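Local coordinates for protein toll (Drosophila melanogaster, PDB 4LXR), which binds the activated cytokine spaetzle C-106 through its extracellular leucine-rich-repeat region, switching on Toll signalling in embryonic dorsal-ventral patterning and antifungal immunity, at residues Phe2-Met10 / Cys18-Ile27; Leu103-Ile114 / Phe128-Pro139. All blocks are in the same frame, centred on the assembly; numbering follows the deposited sequence.

Contact 1. Residues Phe2-Met10 / Cys18-Ile27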
loop_
_atom_site.group_PDB
_atom_site.type_symbol
_atom_site.label_atom_id
_atom_site.label_comp_id
_atom_site.label_asym_id
_atom_site.label_seq_id
_atom_site.Cartn_x
_atom_site.Cartn_y
_atom_site.Cartn_z
ATOM N N PHE A 2 -2.954 31.582 34.875
ATOM C CA PHE A 2 -1.689 30.904 34.621
ATOM C C PHE A 2 -1.287 30.979 33.160
ATOM O O PHE A 2 -2.046 30.593 32.273
ATOM C CB PHE A 2 -1.724 29.443 35.074
ATOM C CG PHE A 2 -0.366 28.810 35.146
ATOM C CD1 PHE A 2 0.385 28.885 36.309
ATOM C CD2 PHE A 2 0.172 28.157 34.047
ATOM C CE1 PHE A 2 1.652 28.321 36.370
ATOM C CE2 PHE A 2 1.437 27.589 34.102
ATOM C CZ PHE A 2 2.175 27.668 35.263
ATOM N N GLY A 3 -0.074 31.472 32.931
ATOM C CA GLY A 3 0.476 31.616 31.599
ATOM C C GLY A 3 1.991 31.652 31.656
ATOM O O GLY A 3 2.585 31.271 32.666
ATOM N N ARG A 4 2.615 32.114 30.574
ATOM C CA ARG A 4 4.072 32.121 30.467
ATOM C C ARG A 4 4.750 32.758 31.682
ATOM O O ARG A 4 5.720 32.215 32.219
ATOM C CB ARG A 4 4.519 32.817 29.175
ATOM C CG ARG A 4 4.325 31.989 27.904
ATOM C CD ARG A 4 4.820 32.738 26.668
ATOM N NE ARG A 4 4.827 31.898 25.470
ATOM C CZ ARG A 4 5.214 32.312 24.264
ATOM N NH1 ARG A 4 5.622 33.562 24.085
ATOM N NH2 ARG A 4 5.190 31.478 23.232
ATOM N N ASP A 5 4.221 33.896 32.126
ATOM C CA ASP A 5 4.797 34.615 33.259
ATOM C C ASP A 5 4.792 33.785 34.544
ATOM O O ASP A 5 5.822 33.651 35.206
ATOM C CB ASP A 5 4.078 35.952 33.480
ATOM C CG ASP A 5 4.692 36.766 34.609
ATOM O OD1 ASP A 5 4.249 36.611 35.766
ATOM O OD2 ASP A 5 5.620 37.562 34.340
ATOM N N ALA A 6 3.635 33.228 34.893
ATOM C CA ALA A 6 3.506 32.432 36.112
ATOM C C ALA A 6 4.407 31.197 36.078
ATOM O O ALA A 6 4.885 30.732 37.115
ATOM C CB ALA A 6 2.057 32.028 36.327
ATOM N N CYS A 7 4.643 30.678 34.878
ATOM C CA CYS A 7 5.449 29.478 34.709
ATOM C C CYS A 7 6.934 29.758 34.903
ATOM O O CYS A 7 7.642 28.972 35.534
ATOM C CB CYS A 7 5.208 28.861 33.333
ATOM S SG CYS A 7 6.184 27.378 33.032
ATOM N N SER A 8 7.402 30.876 34.352
ATOM C CA SER A 8 8.792 31.285 34.506
ATOM C C SER A 8 9.064 31.624 35.961
ATOM O O SER A 8 10.102 31.262 36.515
ATOM C CB SER A 8 9.094 32.504 33.634
ATOM O OG SER A 8 8.863 32.226 32.266
ATOM N N GLU A 9 8.114 32.322 36.572
ATOM C CA GLU A 9 8.219 32.739 37.965
ATOM C C GLU A 9 8.320 31.535 38.897
ATOM O O GLU A 9 8.975 31.597 39.940
ATOM C CB GLU A 9 7.003 33.591 38.349
ATOM C CG GLU A 9 7.186 34.388 39.622
ATOM C CD GLU A 9 8.327 35.385 39.509
ATOM O OE1 GLU A 9 8.186 36.356 38.736
ATOM O OE2 GLU A 9 9.365 35.193 40.182
ATOM N N MET A 10 7.680 30.438 38.499
ATOM C CA MET A 10 7.545 29.253 39.341
ATOM C C MET A 10 8.870 28.553 39.655
ATOM O O MET A 10 8.950 27.737 40.571
ATOM C CB MET A 10 6.578 28.260 38.699
ATOM C CG MET A 10 6.156 27.144 39.628
ATOM S SD MET A 10 5.304 25.822 38.772
ATOM C CE MET A 10 3.672 25.983 39.481
ATOM N N CYS A 18 8.404 24.330 36.145
ATOM C CA CYS A 18 7.449 24.456 35.060
ATOM C C CYS A 18 8.204 24.713 33.762
ATOM O O CYS A 18 9.174 25.464 33.741
ATOM C CB CYS A 18 6.496 25.614 35.343
ATOM S SG CYS A 18 5.238 25.903 34.072
ATOM N N ALA A 19 7.767 24.083 32.681
ATOM C CA ALA A 19 8.361 24.343 31.378
ATOM C C ALA A 19 7.254 24.428 30.343
ATOM O O ALA A 19 6.394 23.541 30.284
ATOM C CB ALA A 19 9.371 23.250 31.008
ATOM N N PRO A 20 7.248 25.506 29.543
ATOM C CA PRO A 20 6.289 25.580 28.439
ATOM C C PRO A 20 6.616 24.512 27.417
ATOM O O PRO A 20 7.777 24.166 27.247
ATOM C CB PRO A 20 6.534 26.972 27.850
ATOM C CG PRO A 20 7.931 27.313 28.246
ATOM C CD PRO A 20 8.099 26.703 29.614
ATOM N N ILE A 21 5.599 23.972 26.768
ATOM C CA ILE A 21 5.818 23.023 25.690
ATOM C C ILE A 21 4.624 23.038 24.748
ATOM O O ILE A 21 3.491 22.756 25.154
ATOM C CB ILE A 21 6.155 21.598 26.198
ATOM C CG1 ILE A 21 6.324 20.651 25.015
ATOM C CG2 ILE A 21 5.104 21.074 27.159
ATOM C CD1 ILE A 21 6.711 19.263 25.414
ATOM N N MET A 22 4.892 23.379 23.488
ATOM C CA MET A 22 3.842 23.724 22.537
ATOM C C MET A 22 2.944 24.803 23.136
ATOM O O MET A 22 3.434 25.801 23.665
ATOM C CB MET A 22 3.050 22.487 22.107
ATOM C CG MET A 22 3.721 21.733 20.963
ATOM S SD MET A 22 3.959 19.970 21.261
ATOM C CE MET A 22 4.947 19.563 19.826
ATOM N N SER A 23 1.637 24.610 23.072
ATOM C CA SER A 23 0.733 25.608 23.624
ATOM C C SER A 23 0.435 25.369 25.109
ATOM O O SER A 23 -0.273 26.153 25.743
ATOM C CB SER A 23 -0.554 25.671 22.803
ATOM O OG SER A 23 -0.962 24.371 22.420
ATOM N N GLU A 24 0.996 24.306 25.675
ATOM C CA GLU A 24 0.704 23.962 27.064
ATOM C C GLU A 24 1.873 24.168 28.027
ATOM O O GLU A 24 2.942 24.644 27.649
ATOM C CB GLU A 24 0.202 22.520 27.157
ATOM C CG GLU A 24 1.273 21.489 26.873
ATOM C CD GLU A 24 0.711 20.102 26.657
ATOM O OE1 GLU A 24 1.515 19.142 26.610
ATOM O OE2 GLU A 24 -0.533 19.974 26.544
ATOM N N TYR A 25 1.652 23.805 29.285
ATOM C CA TYR A 25 2.680 23.902 30.308
ATOM C C TYR A 25 2.736 22.587 31.054
ATOM O O TYR A 25 1.701 22.006 31.351
ATOM C CB TYR A 25 2.367 25.041 31.281
ATOM C CG TYR A 25 2.253 26.390 30.611
ATOM C CD1 TYR A 25 3.388 27.175 30.371
ATOM C CD2 TYR A 25 1.018 26.878 30.200
ATOM C CE1 TYR A 25 3.288 28.406 29.751
ATOM C CE2 TYR A 25 0.908 28.107 29.578
ATOM C CZ TYR A 25 2.049 28.867 29.356
ATOM O OH TYR A 25 1.935 30.091 28.741
ATOM N N GLU A 26 3.935 22.100 31.339
ATOM C CA GLU A 26 4.056 20.935 32.196
ATOM C C GLU A 26 4.654 21.340 33.532
ATOM O O GLU A 26 5.741 21.908 33.589
ATOM C CB GLU A 26 4.897 19.828 31.566
ATOM C CG GLU A 26 4.820 18.525 32.358
ATOM C CD GLU A 26 5.968 17.570 32.081
ATOM O OE1 GLU A 26 7.130 17.908 32.406
ATOM O OE2 GLU A 26 5.706 16.473 31.550
ATOM N N ILE A 27 3.931 21.051 34.604
ATOM C CA ILE A 27 4.420 21.325 35.938
ATOM C C ILE A 27 4.745 20.025 36.657
ATOM O O ILE A 27 3.924 19.106 36.667
ATOM C CB ILE A 27 3.376 22.099 36.729
ATOM C CG1 ILE A 27 3.063 23.409 35.997
ATOM C CG2 ILE A 27 3.873 22.349 38.141
ATOM C CD1 ILE A 27 1.981 24.233 36.628
#
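Cys7 and Cys18 fasten the first helix of the chain to strand 17-21, the edge strand of the following hairpin, their SG atoms 2.0 Å apart in a disulfide. Both sulfurs touch aromatic rings: Cys18 SG lies at the edge of Phe2, in its plane, and Cys7 SG approaches Tyr25 obliquely. Tyr25 fills the angle between helix and hairpin. CB and CG of Tyr25 meet CE2 of Phe2, CG the closer at 3.8 Å. Farther along, the two sides of the ring divide: CD2 stays by the Phe2 edge, whereas Tyr25 CD1 reaches CB of Cys7 at 3.9 Å. CE2 then comes to Gly3 CA, CE1 and CZ to the backbone of Arg4. Tyr25 OH ends at the start of the helix, 2.8 Å from Arg4 N at an angle too poor for a hydrogen bond, with Arg4 CG 3.2 Å away. This course follows from chi1 of -59°, which sets CG opposite the carbonyl carbon. Phe2 turns its edge onto the Tyr25 face in a T-shaped pair with planes at 87°. Its CZ continues to Ile27 CD1 at 3.7 Å, where Met10 CE also packs, while Met10 SD rests on Cys18 CB. With a serine in place of Tyr25, the Phe2 edge would probably lose the face it packs on and a gap would open beside the disulfide. Such disulfide-tied packing is consistent with a cysteine-rich N-terminal cap, as in other leucine-rich-repeat receptors. Strand 24-29 pairs antiparallel with strand 38-43, whose Ile42 packs against Phe2 and Ile27, and Leu67 adjoins Phe2 and Met10. Pointing away from the helix, Glu26 bonds through OE2 to Leu16 N of a spaetzle chain.

Contact 2. Residues Leu103-Ile114 / Phe128-Pro139. With NAG (2-acetamido-2-deoxy-beta-D-glucopyranose), chain I.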
loop_
_atom_site.group_PDB
_atom_site.type_symbol
_atom_site.label_atom_id
_atom_site.label_comp_id
_atom_site.label_asym_id
_atom_site.label_seq_id
_atom_site.Cartn_x
_atom_site.Cartn_y
_atom_site.Cartn_z
ATOM N N LEU A 103 -15.512 16.963 34.692
ATOM C CA LEU A 103 -14.556 16.355 35.618
ATOM C C LEU A 103 -14.407 14.889 35.256
ATOM O O LEU A 103 -15.404 14.148 35.204
ATOM C CB LEU A 103 -15.020 16.467 37.080
ATOM C CG LEU A 103 -14.124 15.742 38.112
ATOM C CD1 LEU A 103 -12.684 16.305 38.147
ATOM C CD2 LEU A 103 -14.749 15.751 39.546
ATOM N N ILE A 104 -13.163 14.481 35.005
ATOM C CA ILE A 104 -12.793 13.086 34.761
ATOM C C ILE A 104 -11.912 12.640 35.930
ATOM O O ILE A 104 -10.989 13.349 36.335
ATOM C CB ILE A 104 -12.037 12.960 33.433
ATOM C CG1 ILE A 104 -13.009 13.203 32.267
ATOM C CG2 ILE A 104 -11.311 11.609 33.310
ATOM C CD1 ILE A 104 -12.355 13.754 31.067
ATOM N N PHE A 105 -12.232 11.501 36.523
ATOM C CA PHE A 105 -11.449 10.991 37.642
ATOM C C PHE A 105 -11.194 9.528 37.357
ATOM O O PHE A 105 -12.066 8.681 37.564
ATOM C CB PHE A 105 -12.178 11.174 38.984
ATOM C CG PHE A 105 -11.282 11.008 40.198
ATOM C CD1 PHE A 105 -10.944 9.733 40.672
ATOM C CD2 PHE A 105 -10.788 12.118 40.865
ATOM C CE1 PHE A 105 -10.138 9.584 41.786
ATOM C CE2 PHE A 105 -9.955 11.986 41.982
ATOM C CZ PHE A 105 -9.627 10.720 42.443
ATOM N N GLU A 106 -9.990 9.245 36.867
ATOM C CA GLU A 106 -9.589 7.908 36.459
ATOM C C GLU A 106 -8.426 7.448 37.322
ATOM O O GLU A 106 -7.328 7.996 37.216
ATOM C CB GLU A 106 -9.178 7.946 34.985
ATOM C CG GLU A 106 -8.654 6.661 34.416
ATOM C CD GLU A 106 -8.188 6.857 32.978
ATOM O OE1 GLU A 106 -6.965 6.979 32.769
ATOM O OE2 GLU A 106 -9.044 6.915 32.068
ATOM N N SER A 107 -8.640 6.444 38.172
ATOM C CA SER A 107 -7.561 6.016 39.065
ATOM C C SER A 107 -7.676 4.594 39.576
ATOM O O SER A 107 -8.761 4.135 39.918
ATOM C CB SER A 107 -7.446 6.971 40.269
ATOM O OG SER A 107 -6.527 6.444 41.224
ATOM N N ASP A 108 -6.535 3.918 39.674
ATOM C CA ASP A 108 -6.466 2.602 40.296
ATOM C C ASP A 108 -5.836 2.680 41.679
ATOM O O ASP A 108 -5.494 1.661 42.293
ATOM C CB ASP A 108 -5.680 1.647 39.394
ATOM C CG ASP A 108 -6.333 1.492 38.032
ATOM O OD1 ASP A 108 -7.583 1.586 37.951
ATOM O OD2 ASP A 108 -5.611 1.294 37.043
ATOM N N ASN A 109 -5.671 3.903 42.160
ATOM C CA ASN A 109 -5.168 4.140 43.506
ATOM C C ASN A 109 -6.145 5.050 44.238
ATOM O O ASN A 109 -5.880 6.239 44.423
ATOM C CB ASN A 109 -3.760 4.757 43.451
ATOM C CG ASN A 109 -3.213 5.095 44.831
ATOM O OD1 ASN A 109 -3.683 4.566 45.837
ATOM N ND2 ASN A 109 -2.215 5.985 44.881
ATOM N N LEU A 110 -7.276 4.474 44.649
ATOM C CA LEU A 110 -8.375 5.220 45.274
ATOM C C LEU A 110 -8.149 5.516 46.763
ATOM O O LEU A 110 -8.336 6.646 47.207
ATOM C CB LEU A 110 -9.703 4.473 45.092
ATOM C CG LEU A 110 -10.189 4.234 43.656
ATOM C CD1 LEU A 110 -11.459 3.373 43.627
ATOM C CD2 LEU A 110 -10.398 5.557 42.898
ATOM N N GLY A 111 -7.753 4.501 47.526
ATOM C CA GLY A 111 -7.537 4.651 48.959
ATOM C C GLY A 111 -8.805 4.433 49.766
ATOM O O GLY A 111 -8.729 4.209 50.966
ATOM N N MET A 112 -9.956 4.475 49.086
ATOM C CA MET A 112 -11.287 4.386 49.689
ATOM C C MET A 112 -12.331 4.278 48.563
ATOM O O MET A 112 -11.997 4.385 47.374
ATOM C CB MET A 112 -11.576 5.636 50.531
ATOM C CG MET A 112 -11.746 6.916 49.691
ATOM S SD MET A 112 -11.858 8.457 50.650
ATOM C CE MET A 112 -13.515 8.315 51.387
ATOM N N ASN A 113 -13.586 4.051 48.935
ATOM C CA ASN A 113 -14.717 4.122 47.994
ATOM C C ASN A 113 -15.106 5.581 47.743
ATOM O O ASN A 113 -14.946 6.430 48.620
ATOM C CB ASN A 113 -15.933 3.367 48.570
ATOM C CG ASN A 113 -15.710 1.851 48.670
ATOM O OD1 ASN A 113 -15.225 1.229 47.724
ATOM N ND2 ASN A 113 -16.069 1.258 49.816
ATOM N N ILE A 114 -15.622 5.890 46.555
ATOM C CA ILE A 114 -16.110 7.246 46.284
ATOM C C ILE A 114 -17.372 7.570 47.099
ATOM O O ILE A 114 -18.171 6.682 47.404
ATOM C CB ILE A 114 -16.335 7.472 44.737
ATOM C CG1 ILE A 114 -16.335 8.959 44.373
ATOM C CG2 ILE A 114 -17.573 6.754 44.260
ATOM C CD1 ILE A 114 -16.342 9.225 42.844
ATOM N N PHE A 128 -19.339 14.149 33.795
ATOM C CA PHE A 128 -18.554 13.550 34.862
ATOM C C PHE A 128 -18.211 12.141 34.462
ATOM O O PHE A 128 -19.069 11.434 33.951
ATOM C CB PHE A 128 -19.346 13.567 36.188
ATOM C CG PHE A 128 -18.733 12.736 37.282
ATOM C CD1 PHE A 128 -17.532 13.122 37.884
ATOM C CD2 PHE A 128 -19.373 11.579 37.738
ATOM C CE1 PHE A 128 -16.962 12.365 38.917
ATOM C CE2 PHE A 128 -18.818 10.807 38.785
ATOM C CZ PHE A 128 -17.605 11.191 39.368
ATOM N N ARG A 129 -16.961 11.735 34.687
ATOM C CA ARG A 129 -16.552 10.358 34.438
ATOM C C ARG A 129 -15.775 9.816 35.623
ATOM O O ARG A 129 -14.859 10.467 36.118
ATOM C CB ARG A 129 -15.691 10.230 33.171
ATOM C CG ARG A 129 -14.941 8.881 33.132
ATOM C CD ARG A 129 -14.588 8.407 31.694
ATOM N NE ARG A 129 -13.474 9.133 31.099
ATOM C CZ ARG A 129 -12.176 8.861 31.281
ATOM N NH1 ARG A 129 -11.771 7.875 32.093
ATOM N NH2 ARG A 129 -11.266 9.598 30.640
ATOM N N PHE A 130 -16.130 8.617 36.065
ATOM C CA PHE A 130 -15.382 7.948 37.117
ATOM C C PHE A 130 -14.963 6.582 36.605
ATOM O O PHE A 130 -15.800 5.783 36.158
ATOM C CB PHE A 130 -16.246 7.783 38.382
ATOM C CG PHE A 130 -15.552 7.057 39.499
ATOM C CD1 PHE A 130 -14.318 7.505 39.976
ATOM C CD2 PHE A 130 -16.130 5.947 40.081
ATOM C CE1 PHE A 130 -13.659 6.843 41.010
ATOM C CE2 PHE A 130 -15.483 5.264 41.131
ATOM C CZ PHE A 130 -14.247 5.713 41.598
ATOM N N THR A 131 -13.679 6.281 36.720
ATOM C CA THR A 131 -13.148 5.084 36.080
ATOM C C THR A 131 -12.104 4.465 36.978
ATOM O O THR A 131 -11.186 5.156 37.439
ATOM C CB THR A 131 -12.516 5.452 34.721
ATOM O OG1 THR A 131 -13.554 5.848 33.808
ATOM C CG2 THR A 131 -11.727 4.282 34.132
ATOM N N THR A 132 -12.234 3.171 37.236
ATOM C CA THR A 132 -11.272 2.490 38.098
ATOM C C THR A 132 -11.290 1.002 37.806
ATOM O O THR A 132 -12.304 0.475 37.366
ATOM C CB THR A 132 -11.571 2.712 39.607
ATOM O OG1 THR A 132 -10.545 2.089 40.394
ATOM C CG2 THR A 132 -12.934 2.113 40.009
ATOM N N ARG A 133 -10.170 0.331 38.061
ATOM C CA ARG A 133 -10.107 -1.132 38.004
ATOM C C ARG A 133 -9.939 -1.775 39.384
ATOM O O ARG A 133 -9.776 -3.001 39.503
ATOM C CB ARG A 133 -9.013 -1.573 37.013
ATOM C CG ARG A 133 -9.369 -1.063 35.606
ATOM C CD ARG A 133 -8.265 -1.171 34.617
ATOM N NE ARG A 133 -7.204 -0.205 34.860
ATOM C CZ ARG A 133 -6.264 0.075 33.966
ATOM N NH1 ARG A 133 -6.285 -0.528 32.790
ATOM N NH2 ARG A 133 -5.308 0.948 34.247
ATOM N N ARG A 134 -9.977 -0.950 40.423
ATOM C CA ARG A 134 -9.967 -1.460 41.787
ATOM C C ARG A 134 -11.326 -2.091 42.095
ATOM O O ARG A 134 -12.344 -1.630 41.585
ATOM C CB ARG A 134 -9.747 -0.331 42.778
ATOM C CG ARG A 134 -8.356 0.245 42.812
ATOM C CD ARG A 134 -7.463 -0.479 43.826
ATOM N NE ARG A 134 -7.158 -1.847 43.412
ATOM C CZ ARG A 134 -6.347 -2.155 42.408
ATOM N NH1 ARG A 134 -5.778 -1.183 41.700
ATOM N NH2 ARG A 134 -6.126 -3.429 42.089
ATOM N N LEU A 135 -11.338 -3.154 42.896
ATOM C CA LEU A 135 -12.591 -3.611 43.498
ATOM C C LEU A 135 -13.106 -2.437 44.325
ATOM O O LEU A 135 -12.409 -1.919 45.190
ATOM C CB LEU A 135 -12.374 -4.849 44.373
ATOM C CG LEU A 135 -13.574 -5.270 45.260
ATOM C CD1 LEU A 135 -14.812 -5.611 44.435
ATOM C CD2 LEU A 135 -13.189 -6.445 46.128
ATOM N N THR A 136 -14.315 -1.992 44.033
ATOM C CA THR A 136 -14.830 -0.780 44.640
ATOM C C THR A 136 -16.365 -0.812 44.658
ATOM O O THR A 136 -17.008 -1.634 43.980
ATOM C CB THR A 136 -14.341 0.472 43.847
ATOM O OG1 THR A 136 -14.326 1.613 44.703
ATOM C CG2 THR A 136 -15.234 0.745 42.648
ATOM N N HIS A 137 -16.953 0.087 45.434
ATOM C CA HIS A 137 -18.404 0.162 45.518
ATOM C C HIS A 137 -18.832 1.584 45.320
ATOM O O HIS A 137 -18.338 2.482 46.011
ATOM C CB HIS A 137 -18.917 -0.296 46.886
ATOM C CG HIS A 137 -20.410 -0.228 47.008
ATOM N ND1 HIS A 137 -21.058 0.747 47.739
ATOM C CD2 HIS A 137 -21.383 -0.997 46.461
ATOM C CE1 HIS A 137 -22.364 0.558 47.662
ATOM N NE2 HIS A 137 -22.587 -0.491 46.888
ATOM N N ILE A 138 -19.731 1.808 44.370
ATOM C CA ILE A 138 -20.292 3.155 44.193
ATOM C C ILE A 138 -21.628 3.285 44.947
ATOM O O ILE A 138 -22.560 2.530 44.676
ATOM C CB ILE A 138 -20.475 3.473 42.720
ATOM C CG1 ILE A 138 -19.102 3.412 42.010
ATOM C CG2 ILE A 138 -21.123 4.858 42.522
ATOM C CD1 ILE A 138 -19.240 3.506 40.557
ATOM N N PRO A 139 -21.713 4.220 45.918
ATOM C CA PRO A 139 -22.963 4.362 46.692
ATOM C C PRO A 139 -23.984 5.091 45.841
ATOM O O PRO A 139 -23.633 6.022 45.114
ATOM C CB PRO A 139 -22.550 5.237 47.880
ATOM C CG PRO A 139 -21.442 6.071 47.360
ATOM C CD PRO A 139 -20.683 5.171 46.367
HETATM C C1 NAG I . -16.413 -0.145 49.652
HETATM C C2 NAG I . -15.301 -0.702 50.551
HETATM C C3 NAG I . -15.518 -2.197 50.836
HETATM C C4 NAG I . -16.950 -2.494 51.272
HETATM C C5 NAG I . -17.943 -1.875 50.299
HETATM C C6 NAG I . -19.382 -2.058 50.731
HETATM C C7 NAG I . -13.019 0.222 50.459
HETATM C C8 NAG I . -13.296 0.815 51.810
HETATM N N2 NAG I . -14.008 -0.497 49.919
HETATM O O3 NAG I . -14.614 -2.614 51.854
HETATM O O4 NAG I . -17.166 -3.900 51.303
HETATM O O5 NAG I . -17.699 -0.464 50.214
HETATM O O6 NAG I . -19.990 -0.831 51.123
HETATM O O7 NAG I . -11.946 0.382 49.883
HETATM O O HOH W 1 -12.543 1.616 46.461
HETATM O O HOH W 2 -16.047 3.712 44.804
#
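Two successive coils of the leucine-rich-repeat solenoid stack here, parallel strands 103-106 and 128-131 pairing Leu103 with Phe128 through Glu106 with Thr131. The backbone ladder ends with Ser107 N bonded to Thr131 O at 2.9 Å. On the face carrying Ile104, Arg129 bends at chi3 (75°), which lays one guanidinium face against Ile104 CG2, a methyl that sits toward the rim, 3.3 Å from Arg129 NH2. From there Arg129 NH1 forms a salt bridge to Glu106 OE2 (2.9 Å), on the anti side of that oxygen, and also bonds Thr131 OG1. Beyond the strands, Asp108 OD2 takes both NE and NH2 of Arg133, the latter at 2.8 Å, and its OD1 accepts from Arg133 N. Arg134 NH1 bonds to Asp108 O in the carbonyl plane, on a lone pair. Inside the coils, Ile114 CD1 stands 3.9 Å above the centre of the Phe130 ring in a CH-pi contact, while Leu110 CD2 meets that ring at its edge. Asn113 carries an N-linked sugar on ND2, and its OD1 accepts from His137 N at 3.1 Å. Strand 74-78 borders the first strand and strand 151-155 the second. A spaetzle chain packs on the Ile104 face, its Arg11 touching Asp108 and Thr131.

Overall arrangement
Contact 1 closes before contact 2 opens, so the two follow one another along the chain. Their centres are 30 Å apart and their nearest atoms about 14 Å, without touching. Strands 38-43, 47-52 and 74-78 lie between them in the order of strands: the antiparallel strands at the start give way to the parallel succession to which 102-106 and 127-131 belong. Contact 1 thus fixes the terminal helix on the outermost hairpin, whereas contact 2 stacks consecutive coils farther in. Both lie at the same end of the solenoid, their centres about 45 and 47 Å from the centre of the chain, and both border on bound spaetzle, consistent with this N-terminal end forming a cytokine-binding surface.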